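Local coordinates for protein signal recognition particle subunit SRP68 (Chaetomium thermophilum, PDB 4P3G) that binds and remodels SRP RNA through its RNA-binding domain, as part of the particle that probably targets secretory and membrane proteins to the endoplasmic reticulum, at residues K12-V15 against T16-K20; L39-R42 against K43-I47; A168-R171 against I172-A176; S180-D184 against I185-L189; A217-A220 against F221-S224. One frame throughout, in Å; residues are numbered along the deposited sequence.

Contact 1: residues K12-V15 against T16-K20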
# COMPACT_ATOMS: atom_id res chain seq x y z
N LYS A 12 -21.92 16.45 12.47
CA LYS A 12 -23.24 15.85 12.69
C LYS A 12 -24.31 16.80 12.20
O LYS A 12 -25.29 16.37 11.61
CB LYS A 12 -23.47 15.43 14.14
CG LYS A 12 -22.49 14.36 14.57
CD LYS A 12 -22.75 13.87 16.00
CE LYS A 12 -21.72 12.81 16.44
NZ LYS A 12 -21.77 12.58 17.89
N PHE A 13 -24.16 18.10 12.47
CA PHE A 13 -25.10 19.08 11.94
C PHE A 13 -25.07 19.10 10.40
O PHE A 13 -26.11 19.12 9.76
CB PHE A 13 -24.78 20.47 12.46
CG PHE A 13 -25.59 21.56 11.81
CD1 PHE A 13 -26.89 21.81 12.22
CD2 PHE A 13 -25.06 22.31 10.76
CE1 PHE A 13 -27.64 22.80 11.62
CE2 PHE A 13 -25.81 23.31 10.15
CZ PHE A 13 -27.10 23.55 10.57
N VAL A 14 -23.87 19.13 9.82
CA VAL A 14 -23.74 19.17 8.37
C VAL A 14 -24.30 17.94 7.68
O VAL A 14 -25.10 18.07 6.76
CB VAL A 14 -22.27 19.37 7.94
CG1 VAL A 14 -22.10 19.07 6.47
CG2 VAL A 14 -21.83 20.78 8.24
N VAL A 15 -23.88 16.75 8.11
CA VAL A 15 -24.39 15.51 7.51
C VAL A 15 -25.92 15.40 7.65
O VAL A 15 -26.60 14.94 6.72
CB VAL A 15 -23.70 14.26 8.10
CG1 VAL A 15 -24.47 13.00 7.73
CG2 VAL A 15 -22.28 14.17 7.61
N THR A 16 -26.47 15.85 8.78
CA THR A 16 -27.91 15.82 8.99
C THR A 16 -28.64 16.66 7.95
O THR A 16 -29.59 16.19 7.32
CB THR A 16 -28.28 16.33 10.38
OG1 THR A 16 -27.86 15.39 11.37
CG2 THR A 16 -29.80 16.53 10.49
N SER A 17 -28.19 17.89 7.75
CA SER A 17 -28.83 18.79 6.80
C SER A 17 -28.79 18.22 5.40
O SER A 17 -29.76 18.32 4.65
CB SER A 17 -28.16 20.15 6.80
OG SER A 17 -28.18 20.73 8.09
N ARG A 18 -27.67 17.59 5.05
CA ARG A 18 -27.52 17.05 3.71
C ARG A 18 -28.51 15.90 3.57
O ARG A 18 -29.24 15.83 2.58
CB ARG A 18 -26.09 16.56 3.50
CG ARG A 18 -25.08 17.67 3.47
CD ARG A 18 -23.75 17.11 3.06
NE ARG A 18 -22.67 18.08 3.10
CZ ARG A 18 -21.40 17.77 2.85
NH1 ARG A 18 -21.06 16.52 2.54
NH2 ARG A 18 -20.48 18.72 2.90
N GLU A 19 -28.59 15.07 4.61
CA GLU A 19 -29.52 13.95 4.62
C GLU A 19 -30.96 14.45 4.57
O GLU A 19 -31.79 13.79 3.95
CB GLU A 19 -29.33 13.05 5.83
CG GLU A 19 -28.01 12.29 5.83
CD GLU A 19 -27.78 11.56 7.14
OE1 GLU A 19 -28.65 11.71 8.03
OE2 GLU A 19 -26.76 10.86 7.28
N LYS A 20 -31.27 15.58 5.22
CA LYS A 20 -32.64 16.11 5.23
C LYS A 20 -33.10 16.45 3.82
O LYS A 20 -34.16 16.02 3.38
CB LYS A 20 -32.76 17.39 6.05
CG LYS A 20 -34.16 18.03 5.82
CD LYS A 20 -34.35 19.45 6.33
CE LYS A 20 -34.37 19.54 7.82
NZ LYS A 20 -34.47 20.96 8.23

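Contact 2: residues L39-R42 against K43-I47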
# COMPACT_ATOMS: atom_id res chain seq x y z
N LEU A 39 -31.60 32.66 6.67
CA LEU A 39 -32.38 33.86 6.87
C LEU A 39 -32.91 33.94 8.30
O LEU A 39 -32.73 34.94 8.99
CB LEU A 39 -33.53 33.89 5.86
CG LEU A 39 -34.53 35.04 5.89
CD1 LEU A 39 -33.86 36.36 5.60
CD2 LEU A 39 -35.59 34.74 4.87
N ASN A 40 -33.56 32.87 8.74
CA ASN A 40 -34.07 32.83 10.10
C ASN A 40 -32.93 32.99 11.09
O ASN A 40 -33.08 33.62 12.13
CB ASN A 40 -34.82 31.52 10.36
CG ASN A 40 -36.07 31.40 9.51
OD1 ASN A 40 -36.78 32.39 9.25
ND2 ASN A 40 -36.36 30.18 9.05
N CYS A 41 -31.76 32.45 10.74
CA CYS A 41 -30.64 32.49 11.66
C CYS A 41 -30.17 33.93 11.88
O CYS A 41 -29.94 34.35 13.02
CB CYS A 41 -29.48 31.64 11.14
SG CYS A 41 -28.13 31.43 12.34
N ARG A 42 -30.05 34.69 10.80
CA ARG A 42 -29.58 36.07 10.90
C ARG A 42 -30.52 36.91 11.75
O ARG A 42 -30.08 37.76 12.54
CB ARG A 42 -29.40 36.67 9.51
CG ARG A 42 -28.15 36.19 8.83
CD ARG A 42 -28.12 36.47 7.35
NE ARG A 42 -26.88 35.97 6.75
CZ ARG A 42 -26.66 35.80 5.45
NH1 ARG A 42 -27.61 36.05 4.57
NH2 ARG A 42 -25.48 35.36 5.03
N LYS A 43 -31.82 36.69 11.62
CA LYS A 43 -32.79 37.43 12.41
C LYS A 43 -32.61 37.15 13.91
O LYS A 43 -32.69 38.06 14.72
CB LYS A 43 -34.21 37.14 11.96
CG LYS A 43 -34.52 37.75 10.60
CD LYS A 43 -35.90 37.35 10.11
CE LYS A 43 -36.15 37.84 8.69
NZ LYS A 43 -37.53 37.50 8.21
N LYS A 44 -32.38 35.89 14.27
CA LYS A 44 -32.19 35.53 15.67
C LYS A 44 -31.02 36.26 16.30
O LYS A 44 -31.04 36.60 17.48
CB LYS A 44 -31.96 34.03 15.82
CG LYS A 44 -33.18 33.17 15.62
CD LYS A 44 -33.06 31.87 16.39
CE LYS A 44 -34.23 30.96 16.08
NZ LYS A 44 -34.28 30.71 14.60
N LEU A 45 -29.99 36.50 15.50
CA LEU A 45 -28.76 37.13 15.97
C LEU A 45 -28.83 38.63 15.78
O LEU A 45 -27.85 39.33 16.05
CB LEU A 45 -27.55 36.57 15.21
CG LEU A 45 -27.22 35.11 15.46
CD1 LEU A 45 -26.05 34.68 14.60
CD2 LEU A 45 -26.89 34.94 16.92
N ASN A 46 -30.00 39.11 15.37
CA ASN A 46 -30.20 40.51 15.01
C ASN A 46 -29.06 41.00 14.11
O ASN A 46 -28.42 42.02 14.37
CB ASN A 46 -30.41 41.40 16.24
CG ASN A 46 -31.74 41.13 16.94
OD1 ASN A 46 -32.73 40.76 16.31
ND2 ASN A 46 -31.76 41.30 18.26
N ILE A 47 -28.83 40.22 13.06
CA ILE A 47 -27.87 40.52 12.00
C ILE A 47 -28.60 40.85 10.70
O ILE A 47 -29.59 40.22 10.37
CB ILE A 47 -26.89 39.32 11.80
CG1 ILE A 47 -25.99 39.19 13.03
CG2 ILE A 47 -26.04 39.48 10.54
CD1 ILE A 47 -25.07 38.04 12.98

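Contact 3: residues A168-R171 against I172-A176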
# COMPACT_ATOMS: atom_id res chain seq x y z
N ALA A 168 -6.37 13.70 3.63
CA ALA A 168 -5.61 12.90 4.58
C ALA A 168 -5.86 13.45 5.97
O ALA A 168 -6.15 12.67 6.89
CB ALA A 168 -4.13 12.90 4.24
N ILE A 169 -5.80 14.78 6.12
CA ILE A 169 -6.04 15.36 7.44
C ILE A 169 -7.44 14.94 7.94
O ILE A 169 -7.56 14.41 9.04
CB ILE A 169 -6.00 16.90 7.45
CG1 ILE A 169 -4.68 17.47 6.95
CG2 ILE A 169 -6.40 17.42 8.81
CD1 ILE A 169 -3.55 17.04 7.71
N CYS A 170 -8.49 15.14 7.14
CA CYS A 170 -9.81 14.87 7.70
C CYS A 170 -10.10 13.38 7.91
O CYS A 170 -10.80 13.00 8.86
CB CYS A 170 -10.96 15.52 6.92
SG CYS A 170 -11.43 14.79 5.38
N ARG A 171 -9.57 12.55 7.04
CA ARG A 171 -9.75 11.13 7.22
C ARG A 171 -9.13 10.63 8.52
O ARG A 171 -9.72 9.82 9.25
CB ARG A 171 -9.13 10.36 6.07
CG ARG A 171 -9.16 8.87 6.31
CD ARG A 171 -8.84 8.16 5.06
NE ARG A 171 -9.45 6.85 5.04
CZ ARG A 171 -8.81 5.74 5.37
NH1 ARG A 171 -7.55 5.80 5.79
NH2 ARG A 171 -9.44 4.58 5.30
N ILE A 172 -7.94 11.15 8.83
CA ILE A 172 -7.25 10.71 10.03
C ILE A 172 -8.06 11.10 11.25
O ILE A 172 -8.37 10.26 12.09
CB ILE A 172 -5.83 11.29 10.07
CG1 ILE A 172 -4.97 10.60 9.01
CG2 ILE A 172 -5.25 11.10 11.43
CD1 ILE A 172 -3.65 11.28 8.75
N ILE A 173 -8.47 12.37 11.30
CA ILE A 173 -9.28 12.88 12.39
C ILE A 173 -10.63 12.17 12.46
O ILE A 173 -11.05 11.73 13.54
CB ILE A 173 -9.49 14.38 12.24
CG1 ILE A 173 -8.13 15.09 12.30
CG2 ILE A 173 -10.45 14.93 13.31
CD1 ILE A 173 -8.22 16.59 12.33
N TYR A 174 -11.30 12.02 11.32
CA TYR A 174 -12.61 11.36 11.32
C TYR A 174 -12.54 9.90 11.73
O TYR A 174 -13.42 9.40 12.44
CB TYR A 174 -13.27 11.47 9.97
CG TYR A 174 -13.99 12.76 9.74
CD1 TYR A 174 -14.79 13.34 10.72
CD2 TYR A 174 -13.86 13.40 8.52
CE1 TYR A 174 -15.45 14.52 10.47
CE2 TYR A 174 -14.50 14.55 8.27
CZ TYR A 174 -15.30 15.12 9.23
OH TYR A 174 -15.90 16.31 8.90
N THR A 175 -11.48 9.22 11.32
CA THR A 175 -11.33 7.83 11.70
C THR A 175 -11.27 7.72 13.20
O THR A 175 -11.79 6.78 13.79
CB THR A 175 -10.10 7.21 11.06
OG1 THR A 175 -10.32 7.09 9.65
CG2 THR A 175 -9.87 5.86 11.64
N ALA A 176 -10.65 8.72 13.82
CA ALA A 176 -10.58 8.73 15.27
C ALA A 176 -11.96 9.02 15.88
O ALA A 176 -12.41 8.28 16.76
CB ALA A 176 -9.55 9.74 15.74

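Contact 4: residues S180-D184 against I185-L189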
# COMPACT_ATOMS: atom_id res chain seq x y z
N SER A 180 -14.46 6.54 18.28
CA SER A 180 -14.93 6.95 19.61
C SER A 180 -16.46 6.80 19.75
O SER A 180 -16.99 6.51 20.83
CB SER A 180 -14.50 8.38 19.91
OG SER A 180 -15.00 9.29 18.95
N SER A 181 -17.17 7.04 18.64
CA SER A 181 -18.63 6.98 18.60
C SER A 181 -19.14 5.81 17.74
O SER A 181 -20.35 5.71 17.49
CB SER A 181 -19.21 8.31 18.08
OG SER A 181 -20.63 8.29 18.09
N LYS A 182 -18.22 4.96 17.29
CA LYS A 182 -18.49 3.88 16.33
C LYS A 182 -18.85 4.57 15.00
O LYS A 182 -19.07 3.91 13.98
CB LYS A 182 -19.60 2.93 16.80
CG LYS A 182 -19.85 1.73 15.88
CD LYS A 182 -21.08 0.96 16.33
CE LYS A 182 -22.28 1.88 16.41
NZ LYS A 182 -22.74 2.31 15.06
N GLY A 183 -18.85 5.91 15.05
CA GLY A 183 -19.14 6.81 13.95
C GLY A 183 -20.15 6.26 12.97
O GLY A 183 -19.81 6.02 11.82
N ASP A 184 -21.39 6.12 13.41
CA ASP A 184 -22.43 5.63 12.53
C ASP A 184 -22.75 6.74 11.53
O ASP A 184 -23.49 6.55 10.58
CB ASP A 184 -23.66 5.16 13.32
CG ASP A 184 -24.44 4.08 12.59
OD1 ASP A 184 -24.71 4.21 11.37
OD2 ASP A 184 -24.75 3.05 13.24
N ILE A 185 -22.19 7.92 11.79
CA ILE A 185 -22.31 9.06 10.90
C ILE A 185 -20.93 9.32 10.32
O ILE A 185 -20.79 9.61 9.14
CB ILE A 185 -22.78 10.32 11.66
CG1 ILE A 185 -24.07 10.02 12.44
CG2 ILE A 185 -22.99 11.50 10.73
CD1 ILE A 185 -24.68 11.21 13.18
N PHE A 186 -19.90 9.16 11.14
CA PHE A 186 -18.53 9.35 10.65
C PHE A 186 -18.10 8.20 9.73
O PHE A 186 -17.42 8.45 8.73
CB PHE A 186 -17.57 9.48 11.82
CG PHE A 186 -17.86 10.65 12.69
CD1 PHE A 186 -17.49 11.93 12.32
CD2 PHE A 186 -18.52 10.48 13.91
CE1 PHE A 186 -17.76 13.02 13.15
CE2 PHE A 186 -18.79 11.56 14.75
CZ PHE A 186 -18.42 12.83 14.36
N LYS A 187 -18.49 6.96 10.03
CA LYS A 187 -18.17 5.87 9.11
C LYS A 187 -18.85 6.09 7.77
O LYS A 187 -18.20 5.94 6.73
CB LYS A 187 -18.54 4.49 9.67
CG LYS A 187 -17.67 4.04 10.83
CD LYS A 187 -17.89 2.58 11.20
CE LYS A 187 -16.92 2.13 12.31
NZ LYS A 187 -17.11 0.70 12.73
N GLU A 188 -20.11 6.56 7.77
CA GLU A 188 -20.78 6.78 6.49
C GLU A 188 -20.04 7.86 5.75
O GLU A 188 -19.80 7.74 4.56
CB GLU A 188 -22.24 7.20 6.67
CG GLU A 188 -23.12 6.17 7.33
CD GLU A 188 -24.52 6.69 7.62
OE1 GLU A 188 -24.77 7.91 7.44
OE2 GLU A 188 -25.37 5.88 8.06
N LEU A 189 -19.65 8.92 6.45
CA LEU A 189 -18.96 9.99 5.76
C LEU A 189 -17.59 9.53 5.22
O LEU A 189 -17.23 9.87 4.08
CB LEU A 189 -18.79 11.18 6.70
CG LEU A 189 -18.28 12.46 6.03
CD1 LEU A 189 -19.25 12.94 4.94
CD2 LEU A 189 -18.03 13.55 7.04

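Contact 5: residues A217-A220 against F221-S224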
# COMPACT_ATOMS: atom_id res chain seq x y z
N ALA A 217 -0.90 -9.43 -6.42
CA ALA A 217 -0.77 -10.87 -6.67
C ALA A 217 -1.51 -11.67 -5.61
O ALA A 217 -2.25 -12.59 -5.94
CB ALA A 217 0.68 -11.29 -6.73
N HIS A 218 -1.35 -11.33 -4.34
CA HIS A 218 -2.03 -12.09 -3.31
C HIS A 218 -3.55 -11.92 -3.38
O HIS A 218 -4.29 -12.90 -3.25
CB HIS A 218 -1.56 -11.72 -1.90
CG HIS A 218 -2.42 -12.30 -0.82
ND1 HIS A 218 -3.17 -11.51 0.03
CD2 HIS A 218 -2.67 -13.58 -0.48
CE1 HIS A 218 -3.84 -12.30 0.86
NE2 HIS A 218 -3.56 -13.55 0.57
N ARG A 219 -4.03 -10.69 -3.58
CA ARG A 219 -5.48 -10.46 -3.57
C ARG A 219 -6.17 -11.00 -4.81
O ARG A 219 -7.24 -11.61 -4.71
CB ARG A 219 -5.81 -8.97 -3.43
CG ARG A 219 -7.30 -8.68 -3.29
CD ARG A 219 -7.87 -9.42 -2.09
NE ARG A 219 -7.26 -8.97 -0.84
CZ ARG A 219 -7.26 -9.66 0.29
NH1 ARG A 219 -7.83 -10.86 0.34
NH2 ARG A 219 -6.67 -9.16 1.37
N ALA A 220 -5.56 -10.81 -5.97
CA ALA A 220 -6.15 -11.29 -7.21
C ALA A 220 -6.37 -12.78 -7.12
O ALA A 220 -7.43 -13.27 -7.48
CB ALA A 220 -5.28 -10.95 -8.40
N PHE A 221 -5.38 -13.49 -6.59
CA PHE A 221 -5.43 -14.95 -6.48
C PHE A 221 -6.28 -15.45 -5.33
O PHE A 221 -6.62 -16.64 -5.26
CB PHE A 221 -4.02 -15.52 -6.45
CG PHE A 221 -3.32 -15.47 -7.79
CD1 PHE A 221 -2.79 -14.28 -8.27
CD2 PHE A 221 -3.21 -16.62 -8.56
CE1 PHE A 221 -2.16 -14.23 -9.50
CE2 PHE A 221 -2.58 -16.58 -9.80
CZ PHE A 221 -2.05 -15.38 -10.27
N GLU A 222 -6.63 -14.54 -4.43
CA GLU A 222 -7.49 -14.85 -3.29
C GLU A 222 -8.91 -15.20 -3.73
O GLU A 222 -9.56 -16.06 -3.11
CB GLU A 222 -7.52 -13.68 -2.30
CG GLU A 222 -8.32 -13.94 -1.03
CD GLU A 222 -7.61 -14.88 -0.07
OE1 GLU A 222 -6.39 -15.11 -0.24
OE2 GLU A 222 -8.28 -15.40 0.85
N GLN A 223 -9.40 -14.55 -4.78
CA GLN A 223 -10.75 -14.82 -5.28
C GLN A 223 -10.91 -16.28 -5.72
O GLN A 223 -12.00 -16.86 -5.60
CB GLN A 223 -11.12 -13.86 -6.42
CG GLN A 223 -12.50 -14.12 -7.02
CD GLN A 223 -12.88 -13.10 -8.07
OE1 GLN A 223 -12.16 -12.13 -8.31
NE2 GLN A 223 -14.02 -13.33 -8.72
N SER A 224 -9.84 -16.87 -6.25
CA SER A 224 -9.84 -18.28 -6.62
C SER A 224 -9.28 -19.16 -5.50
O SER A 224 -8.48 -18.69 -4.68
CB SER A 224 -9.05 -18.51 -7.91
OG SER A 224 -7.67 -18.22 -7.73

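Contact 1: residues K12-V15 against T16-K20
Ser-17 OG lies over one face of the Phe-13 ring, one turn further along helix 10-21. It sits toward the rim, with Phe-13 CZ 3.9 Å from Ser-17 OG. The hydroxyl also donates to the backbone, Ser-17 OG to Phe-13 O at 3.1 Å. Ser-17 N bonds the same carbonyl from the opposite face of its plane. The serine keeps OG beside its own backbone N (chi1 -58°), which turns the hydroxyl back to the preceding turn. With an alanine here, Phe-13 O would probably lose its second donor and the ring its polar neighbour. Val-14 belongs to this packed side. Val-14 CG1 runs alongside the extended Arg-18 chain, 3.6 Å from Arg-18 NE. Arg-18 then reaches helix 71-93, with a salt bridge to Glu-81 and a cation-pi contact with Trp-84.

The other side is looser. Thr-16 and Glu-19 are exposed, and Glu-19 slants across Val-15 with its carboxylate near Val-15 CG1. Thr-16 repeats the serine pattern, with Thr-16 OG1 2.8 Å from Lys-12 O. Both hydroxyls thus spend their protons on the helix's own carbonyls. For buried Ser-17 this satisfies a donor within the helix itself.

Contact 2: residues L39-R42 against K43-I47
Ile-47 N donates to Arg-42 O across the end of the helix, at 2.8 Å and nearly straight (168°). The second bond of the set runs from Asn-46 N to Lys-43 O, at 3.0 Å. Asn-46 has a positive phi (45°). Together these features make a Schellman motif, a standard way to end a helix, with Asn-46 as its C-prime residue. Two carbonyls of the last turn are satisfied by the amides that follow the helix. Arg-42 O also takes a weak bond from Leu-45 N. That amide is shared, because Leu-45 N also donates to Cys-41 O at 3.3 Å. Further back the helix is regular. Lys-43 N bonds Leu-39 O, and Lys-44 N bonds Asn-40 O.

The side chains add mostly apolar contact. Arg-42 CG comes within 4.3 Å of Ile-47 CG2, a loose contact. The two residues joined by the wider-spanning bond of the motif, five residues apart, therefore also meet through their side chains. Leu-39 and the extended Lys-43 lie side by side, with Leu-39 CD1 4.1 Å from Lys-43 CE. Lys-44 bends at its last torsion (chi4 58°). This carries its amine back toward the preceding turn, where Lys-44 NZ is 4.0 Å from Asn-40 O. Cys-41 SG and Leu-45 CD1 meet only loosely.

The contact closes helix 27-44 at the protein surface. Helix 71-93 lies beside it, with Cys-41 on Glu-71, Leu-45 on Tyr-72 and Arg-42 on Leu-75. From the loop that follows, Thr-49 meets Leu-39 and Lys-43, and Lys-58 meets Arg-42.

Contact 3: residues A168-R171 against I172-A176
Tyr-174 turns CG to the side of its own backbone N (chi1 -83°), which brings its ring to Cys-170 one turn earlier. Cys-170 CB is 3.9 Å from Tyr-174 CE2. The cysteine holds SG between its backbone N and carbonyl carbon (chi1 76°). So placed, Cys-170 SG makes an oblique sulfur-aromatic contact, 5.3 Å from the centroid of the Tyr-174 ring. The ring also meets the Cys-170 carbonyl obliquely, and that oxygen accepts a bond from Tyr-174 N. A serine in place of Tyr-174 would probably open a gap beside Cys-170 and leave its sulfur without the aromatic partner.

Ile-169 and Ile-173 run side by side, with Ile-169 CG2 4.0 Å from Ile-173 CD1. Ile-172 lays CG1 and CD1 along the Ala-168 carbonyl. On another flank Arg-171 O has two donors. Thr-175 OG1 reaches Arg-171 O at 2.8 Å, and Thr-175 N reaches it from the opposite face of the carbonyl plane. The Arg-171 side chain points the same way as Thr-175 but gives its NE to Asp-195 in a salt bridge.

This turn of helix 160-181 is packed on several sides. Tyr-174 touches Ala-144 and Tyr-145 of helix 136-156 and Leu-190 and Ile-194 of helix 186-205. Ile-169 and Ile-172 meet Ile-172 and Ile-169 of a second subunit, and Ala-168 and Arg-171 touch Ile-213 of a third.

Contact 4: residues S180-D184 against I185-L189
Lys-187 lies back along the backbone of Lys-182 and Gly-183. Its CB and CG lie next to Gly-183 O, and CG also comes near Lys-182 O. Lys-187 CD lies 3.3 Å from Lys-182 O, and CE keeps to that same carbonyl. The amine ends further off, with Lys-187 NZ 4.0 Å from Lys-182 O. The chain is extended beyond CG (chi2 -170°), which lets it follow the loop in this way. Lys-187 N also donates to Gly-183 O, although the modelled length of that bond is too short to trust.

Gly-183 CA sits at the edge of the Phe-186 ring, 3.7 Å from Phe-186 CD2. Gly-183 has a positive phi, which by itself favours glycine, and a CB would probably crowd Phe-186 CB. Lys-182 NZ forms a salt bridge with Asp-184 OD2 at 2.8 Å. The carboxylates of Asp-184 and Glu-188 come near each other, with Asp-184 OD1 3.8 Å from Glu-188 OE2 and their planes almost perpendicular. The lysine may ease that repulsion.

The whole is a tight link between helix 160-181 and helix 186-205. Phe-186 packs on Leu-177 and Ala-178 of the first, and on Thr-11 and Lys-12 of helix 10-21. Ile-185 touches Lys-12 and Val-15 of that same N-terminal helix.

Contact 5: residues A217-A220 against F221-S224
Glu-222 meets His-218 and Arg-219 near the C-terminal end of the helix. Glu-222 OE1 is 3.3 Å from His-218 NE2, and it approaches the ring obliquely. The ring and carboxylate planes are 55° apart. Arg-219 offers the edge of its guanidinium to a methylene, with Arg-219 NH1 3.4 Å from Glu-222 CG. Its charge may attract the carboxylate from a distance, beyond a salt bridge; Glu-222 OE1 lies 4.5 Å from Arg-219 NH1, and no N-H points at it. The Phe-221 ring turns its edge to Ala-217 O.

Torsions set these groups in place. Glu-222 has CG anti to its backbone N but bends at the next bond (chi2 74°), which curls its carboxylate toward the histidine. Arg-219 bends at chi2 and chi3, which brings its NH1 round to Glu-222 CG. The backbone beneath is loosely bonded. Phe-221 N to Ala-217 O is weak, and so is Glu-222 N to Arg-219 O. At the end of the chain Ser-224 OG donates to Phe-221 O at 3.1 Å.

Helix 213-222 stands far from the centre of its own chain and packs on other copies. Arg-219 touches Ile-207 of the third subunit, and Phe-221 touches its Lys-165. Ala-217 and Phe-221 lie on Ile-172 of the fourth subunit, and His-218 on its Leu-164.

Overall arrangement
All five contacts are local, four along a helix or at its end and contact 4 across the short link between two helices, so none closes a long loop. They follow in series from the N terminus, and none nests or crosses. Contact 1 lies on helix 10-21 and contact 2 ends the next helix, 27-44. Contacts 3 and 4 share helix 160-181 and touch, Tyr-174 packing on Phe-186 and Leu-189. Contact 4 also touches contact 1, where Val-15 packs on Ile-185 and Lys-12 on Phe-186; Glu-19 and Glu-188 bring like charges near each other there. The packing ties the N-terminal helix to the link. Contact 5 lies about 58 Å from contact 2, centre to centre. Like contact 3, it touches the third subunit.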